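Local atomic coordinates of purine phosphoribosyltransferase (PDB entry 1VDM), a protein that probably transfers a phosphoribosyl group to or from purine bases, as a glycosyltransferase of the type I phosphoribosyltransferase family. Residues G[83-88]-G[110-115]. Sequence-based numbering, arbitrary orientation.
Sequences DKRVVI and GAKEIK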
loop_
_atom_site.group_PDB
_atom_site.type_symbol
_atom_site.label_atom_id
_atom_site.label_comp_id
_atom_site.label_asym_id
_atom_site.label_seq_id
_atom_site.Cartn_x
_atom_site.Cartn_y
_atom_site.Cartn_z
ATOM N N ASP G 83 -20.196 -26.972 37.076
ATOM C CA ASP G 83 -20.789 -25.634 37.162
ATOM C C ASP G 83 -20.577 -24.790 35.901
ATOM O O ASP G 83 -20.758 -23.569 35.927
ATOM C CB ASP G 83 -20.241 -24.874 38.380
ATOM C CG ASP G 83 -20.705 -25.471 39.704
ATOM O OD1 ASP G 83 -20.358 -24.906 40.768
ATOM O OD2 ASP G 83 -21.414 -26.503 39.682
ATOM N N LYS G 84 -20.201 -25.437 34.802
ATOM C CA LYS G 84 -19.977 -24.735 33.543
ATOM C C LYS G 84 -21.097 -24.960 32.540
ATOM O O LYS G 84 -21.469 -26.095 32.254
ATOM C CB LYS G 84 -18.648 -25.165 32.919
ATOM C CG LYS G 84 -17.428 -24.559 33.580
ATOM C CD LYS G 84 -16.163 -25.019 32.882
ATOM C CE LYS G 84 -14.945 -24.294 33.416
ATOM N NZ LYS G 84 -13.695 -24.838 32.810
ATOM N N ARG G 85 -21.638 -23.869 32.015
ATOM C CA ARG G 85 -22.707 -23.948 31.028
ATOM C C ARG G 85 -22.049 -24.452 29.748
ATOM O O ARG G 85 -21.137 -23.812 29.222
ATOM C CB ARG G 85 -23.300 -22.562 30.780
ATOM C CG ARG G 85 -23.385 -21.703 32.027
ATOM C CD ARG G 85 -24.564 -22.087 32.885
ATOM N NE ARG G 85 -25.803 -21.569 32.322
ATOM C CZ ARG G 85 -26.011 -20.285 32.055
ATOM N NH1 ARG G 85 -25.053 -19.397 32.301
ATOM N NH2 ARG G 85 -27.176 -19.888 31.552
ATOM N N VAL G 86 -22.497 -25.593 29.245
ATOM C CA VAL G 86 -21.897 -26.126 28.036
ATOM C C VAL G 86 -22.806 -26.023 26.828
ATOM O O VAL G 86 -24.026 -26.115 26.943
ATOM C CB VAL G 86 -21.495 -27.598 28.218
ATOM C CG1 VAL G 86 -20.829 -28.111 26.955
ATOM C CG2 VAL G 86 -20.557 -27.738 29.406
ATOM N N VAL G 87 -22.197 -25.804 25.668
ATOM C CA VAL G 87 -22.936 -25.731 24.416
ATOM C C VAL G 87 -22.123 -26.524 23.398
ATOM O O VAL G 87 -20.955 -26.211 23.135
ATOM C CB VAL G 87 -23.146 -24.260 23.929
ATOM C CG1 VAL G 87 -21.822 -23.539 23.822
ATOM C CG2 VAL G 87 -23.859 -24.251 22.587
ATOM N N ILE G 88 -22.736 -27.584 22.872
ATOM C CA ILE G 88 -22.097 -28.443 21.884
ATOM C C ILE G 88 -22.498 -27.945 20.508
ATOM O O ILE G 88 -23.683 -27.754 20.227
ATOM C CB ILE G 88 -22.531 -29.908 22.074
ATOM C CG1 ILE G 88 -22.024 -30.404 23.430
ATOM C CG2 ILE G 88 -21.983 -30.780 20.949
ATOM C CD1 ILE G 88 -22.417 -31.824 23.769
ATOM N N GLY G 110 -18.727 -33.745 34.264
ATOM C CA GLY G 110 -19.524 -32.983 35.211
ATOM C C GLY G 110 -20.213 -31.731 34.705
ATOM O O GLY G 110 -20.416 -30.789 35.473
ATOM N N ALA G 111 -20.591 -31.713 33.432
ATOM C CA ALA G 111 -21.254 -30.544 32.863
ATOM C C ALA G 111 -22.460 -30.078 33.681
ATOM O O ALA G 111 -23.372 -30.856 33.980
ATOM C CB ALA G 111 -21.681 -30.832 31.434
ATOM N N LYS G 112 -22.446 -28.799 34.044
ATOM C CA LYS G 112 -23.534 -28.194 34.799
ATOM C C LYS G 112 -24.788 -28.304 33.930
ATOM O O LYS G 112 -25.604 -29.210 34.116
ATOM C CB LYS G 112 -23.197 -26.724 35.089
ATOM C CG LYS G 112 -24.284 -25.904 35.782
ATOM C CD LYS G 112 -23.810 -24.459 35.980
ATOM C CE LYS G 112 -24.915 -23.536 36.494
ATOM N NZ LYS G 112 -26.005 -23.308 35.495
ATOM N N GLU G 113 -24.922 -27.389 32.974
ATOM C CA GLU G 113 -26.060 -27.382 32.062
ATOM C C GLU G 113 -25.517 -27.670 30.665
ATOM O O GLU G 113 -24.368 -27.350 30.363
ATOM C CB GLU G 113 -26.739 -26.011 32.084
ATOM C CG GLU G 113 -28.188 -25.999 31.609
ATOM C CD GLU G 113 -28.793 -24.596 31.621
ATOM O OE1 GLU G 113 -28.419 -23.791 32.506
ATOM O OE2 GLU G 113 -29.651 -24.297 30.759
ATOM N N ILE G 114 -26.331 -28.281 29.812
ATOM C CA ILE G 114 -25.887 -28.590 28.461
ATOM C C ILE G 114 -26.930 -28.220 27.423
ATOM O O ILE G 114 -28.097 -28.590 27.542
ATOM C CB ILE G 114 -25.562 -30.082 28.301
ATOM C CG1 ILE G 114 -24.419 -30.468 29.240
ATOM C CG2 ILE G 114 -25.186 -30.380 26.860
ATOM C CD1 ILE G 114 -24.153 -31.958 29.300
ATOM N N LYS G 115 -26.493 -27.482 26.411
ATOM C CA LYS G 115 -27.352 -27.053 25.318
ATOM C C LYS G 115 -26.690 -27.524 24.031
ATOM O O LYS G 115 -25.487 -27.763 24.000
ATOM C CB LYS G 115 -27.482 -25.533 25.306
ATOM C CG LYS G 115 -28.913 -25.031 25.379
ATOM C CD LYS G 115 -29.541 -25.329 26.734
ATOM C CE LYS G 115 -30.962 -24.795 26.807
ATOM N NZ LYS G 115 -31.603 -25.194 28.086
#
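E113 OE1 lies at the edge of the R85 guanidinium, near the guanidinium plane, while K112 NZ comes in obliquely. R85 NE makes a weak hydrogen bond, part of a salt bridge, to E113 OE1 (3.4 Å, 160° at the hydrogen), the guanidinium and carboxylate planes turned 39° apart. The arginine chain, bent at its second and third torsions, leans toward E113 and runs beside it, the two side chains pointing the same way. K112 NZ lies 3.6 Å from R85 NE, a like-charge pair whose repulsion E113 probably tempers, since OE1 also faces that ammonium at long range and OE2 holds K115 NZ weakly. An alanine at R85 would probably leave E113 OE1 without its partner across the strands, the carboxylate then held from its own strand by K115 and, at long range, by K112.

The case illustrates how a beta-alpha-beta crossover closes: in the Rossmann-like core of type I phosphoribosyltransferases, strand 85-90 leads through helix 97-107 to the parallel strand 113-118, at the sheet's edge within this chain. V86 N binds E113 O (2.8 Å), V86 O accepts K115 N (2.9 Å), and I88 N reaches K115 O (3.0 Å). On the face away from the charges, V86 CG2 rests on A111 CB at 3.9 Å and V86 CB on I114 CG1 at 4.2 Å. Helix 97-107 covers this apolar side, its V106 touching A111, I114 and I88, and G110 ends the helix in a Schellman motif.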